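Local structure of hemolysin (Enterococcus faecalis, 2R2Z) at residues Asp27-Asn30 and Glu31-Thr35. The protein is a membrane protein of the UPF0053 family, represented here by its transporter-associated domain, and may bind flavin adenine dinucleotide. Sequence-based numbering, arbitrary orientation.
Sequences DEFN and EVFET
Thr35 OG1 donates to Asn30 OD1 over 2.7 Å, and its position in the carbonyl plane, at a C=O...donor angle of 133°, places the hydroxyl on a lone pair of the amide oxygen. With chi1 at 53°, Thr35 holds OG1 between its own N and carbonyl carbon, where it also lies 3.3 Å from Phe29 CE2, approaching that ring obliquely. One turn along, Phe33 CD2 sits over one face of the Phe29 ring, off-centre toward the rim and 3.5 Å from CD1 of Phe29. The two planes are oblique, at 47°, with the ring centroids 4.8 Å apart. Phe33 CD2 also comes within 3.4 Å of Phe29 O, the carbonyl lying at the edge of the Phe33 ring.

These residues form the C-terminal end of helix 26-33 and its exit. The i to i+4 bonds continue through Phe33 N to Phe29 O (2.9 Å). Glu34 then turns to positive phi, and Asn30 O receives two weak bonds, from Glu34 N and, at 3.3 Å, from Thr35 N. A water bridges the same end, donating to Thr35 O at 2.8 Å and weakly to Asn30 O.

Further out, Asn30 ND2 donates to Leu37 O, so both ends of the amide are engaged and its rotation is fixed. Phe29 is buried against Val87 of strand 81-89 and Leu37, while Phe33 meets Tyr10 and Tyr18 edge-to-face and also touches the Phe89 ring, seating the helix on the antiparallel sheet.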
ATOM      1  N   ASP A  27       8.298   7.476  -1.022  1.00  9.66           N
ATOM      2  CA  ASP A  27       9.373   8.023  -0.197  1.00 11.13           C
ATOM      3  C   ASP A  27       8.892   8.407   1.216  1.00 11.28           C
ATOM      4  O   ASP A  27       9.613   8.221   2.198  1.00 11.62           O
ATOM      5  CB  ASP A  27      10.017   9.222  -0.907  1.00 11.70           C
ATOM      6  CG  ASP A  27      10.751   8.832  -2.190  1.00 14.13           C
ATOM      7  OD1 ASP A  27      11.135   7.652  -2.345  1.00 16.18           O
ATOM      8  OD2 ASP A  27      10.985   9.729  -3.053  1.00 15.64           O
ATOM      9  N   GLU A  28       7.678   8.940   1.313  1.00 11.46           N
ATOM     10  CA  GLU A  28       7.049   9.274   2.601  1.00 12.56           C
ATOM     11  C   GLU A  28       6.805   8.005   3.426  1.00 11.30           C
ATOM     12  O   GLU A  28       7.091   7.966   4.621  1.00 11.48           O
ATOM     13  CB  GLU A  28       5.706  10.000   2.371  1.00 13.09           C
ATOM     14  CG  GLU A  28       5.821  11.463   1.895  1.00 15.89           C
ATOM     15  CD  GLU A  28       4.490  12.107   1.444  1.00 15.15           C
ATOM     16  OE1 GLU A  28       3.518  11.415   1.011  1.00 13.73           O
ATOM     17  OE2 GLU A  28       4.441  13.364   1.494  1.00 19.61           O
ATOM     18  N   PHE A  29       6.275   6.978   2.773  1.00  9.92           N
ATOM     19  CA  PHE A  29       6.046   5.694   3.421  1.00  9.36           C
ATOM     20  C   PHE A  29       7.356   5.150   4.012  1.00  8.81           C
ATOM     21  O   PHE A  29       7.398   4.734   5.165  1.00  8.99           O
ATOM     22  CB  PHE A  29       5.451   4.712   2.394  1.00  9.68           C
ATOM     23  CG  PHE A  29       5.153   3.344   2.942  1.00  8.79           C
ATOM     24  CD1 PHE A  29       3.876   3.023   3.399  1.00 10.68           C
ATOM     25  CD2 PHE A  29       6.141   2.370   2.974  1.00  9.45           C
ATOM     26  CE1 PHE A  29       3.600   1.754   3.895  1.00 11.79           C
ATOM     27  CE2 PHE A  29       5.879   1.111   3.470  1.00 10.19           C
ATOM     28  CZ  PHE A  29       4.604   0.797   3.934  1.00 10.69           C
ATOM     29  N   ASN A  30       8.436   5.167   3.227  1.00  9.00           N
ATOM     30  CA  ASN A  30       9.708   4.665   3.731  1.00  9.41           C
ATOM     31  C   ASN A  30      10.225   5.461   4.922  1.00 10.48           C
ATOM     32  O   ASN A  30      10.760   4.894   5.866  1.00 10.25           O
ATOM     33  CB  ASN A  30      10.784   4.684   2.647  1.00  9.38           C
ATOM     34  CG  ASN A  30      10.608   3.605   1.604  1.00  9.80           C
ATOM     35  OD1 ASN A  30       9.976   2.567   1.822  1.00  9.41           O
ATOM     36  ND2 ASN A  30      11.219   3.831   0.454  1.00 10.59           N
ATOM     37  N   GLU A  31      10.048   6.775   4.888  1.00 11.21           N
ATOM     38  CA  GLU A  31      10.476   7.621   6.002  1.00 13.51           C
ATOM     39  C   GLU A  31       9.683   7.299   7.277  1.00 12.28           C
ATOM     40  O   GLU A  31      10.246   7.145   8.363  1.00 13.39           O
ATOM     41  CB  GLU A  31      10.323   9.101   5.634  1.00 13.99           C
ATOM     42  CG  GLU A  31      10.862  10.066   6.691  1.00 17.23           C
ATOM     43  CD  GLU A  31      10.989  11.496   6.194  1.00 17.84           C
ATOM     44  OE1 GLU A  31      11.771  11.737   5.250  0.30 20.06           O
ATOM     45  OE2 GLU A  31      10.323  12.390   6.760  0.30 19.53           O
ATOM     46  N   VAL A  32       8.368   7.202   7.148  1.00 11.04           N
ATOM     47  CA  VAL A  32       7.506   6.934   8.303  1.00 11.72           C
ATOM     48  C   VAL A  32       7.737   5.552   8.889  1.00 11.94           C
ATOM     49  O   VAL A  32       7.844   5.407  10.111  1.00 12.42           O
ATOM     50  CB  VAL A  32       6.023   7.132   7.928  1.00 11.67           C
ATOM     51  CG1 VAL A  32       5.104   6.602   9.009  1.00 13.58           C
ATOM     52  CG2 VAL A  32       5.739   8.608   7.673  1.00 12.83           C
ATOM     53  N   PHE A  33       7.829   4.551   8.020  1.00 11.19           N
ATOM     54  CA  PHE A  33       7.841   3.150   8.444  1.00 11.67           C
ATOM     55  C   PHE A  33       9.200   2.473   8.465  1.00 12.70           C
ATOM     56  O   PHE A  33       9.288   1.299   8.845  1.00 14.03           O
ATOM     57  CB  PHE A  33       6.855   2.342   7.592  1.00 11.47           C
ATOM     58  CG  PHE A  33       5.427   2.749   7.798  1.00 10.97           C
ATOM     59  CD1 PHE A  33       4.776   2.475   8.999  1.00 11.87           C
ATOM     60  CD2 PHE A  33       4.744   3.428   6.812  1.00 12.43           C
ATOM     61  CE1 PHE A  33       3.463   2.860   9.200  1.00 12.98           C
ATOM     62  CE2 PHE A  33       3.418   3.807   6.999  1.00 14.46           C
ATOM     63  CZ  PHE A  33       2.779   3.529   8.203  1.00 13.17           C
ATOM     64  N   GLU A  34      10.255   3.202   8.088  1.00 12.86           N
ATOM     65  CA  GLU A  34      11.610   2.640   8.089  0.50 13.86           C
ATOM     66  C   GLU A  34      11.748   1.459   7.132  1.00 13.68           C
ATOM     67  O   GLU A  34      12.359   0.435   7.473  1.00 15.05           O
ATOM     68  CB  GLU A  34      12.030   2.228   9.510  0.50 14.43           C
ATOM     69  CG  GLU A  34      12.715   3.328  10.277  0.50 17.80           C
ATOM     70  CD  GLU A  34      14.099   3.624   9.717  0.50 16.81           C
ATOM     71  OE1 GLU A  34      14.237   4.580   8.926  0.50 19.63           O
ATOM     72  OE2 GLU A  34      15.051   2.898  10.061  0.50 20.50           O
ATOM     73  N   THR A  35      11.182   1.596   5.952  1.00 12.45           N
ATOM     74  CA  THR A  35      11.185   0.535   4.963  1.00 11.69           C
ATOM     75  C   THR A  35      12.037   0.935   3.765  1.00 10.82           C
ATOM     76  O   THR A  35      12.531   2.073   3.681  1.00 11.24           O
ATOM     77  CB  THR A  35       9.737   0.200   4.529  1.00 11.34           C
ATOM     78  OG1 THR A  35       9.082   1.404   4.114  1.00 11.05           O
ATOM     79  CG2 THR A  35       8.948  -0.425   5.687  1.00 13.49           C
TER
HETATM   80  O   HOH W   1      13.873   3.801   5.353  1.00 32.71           O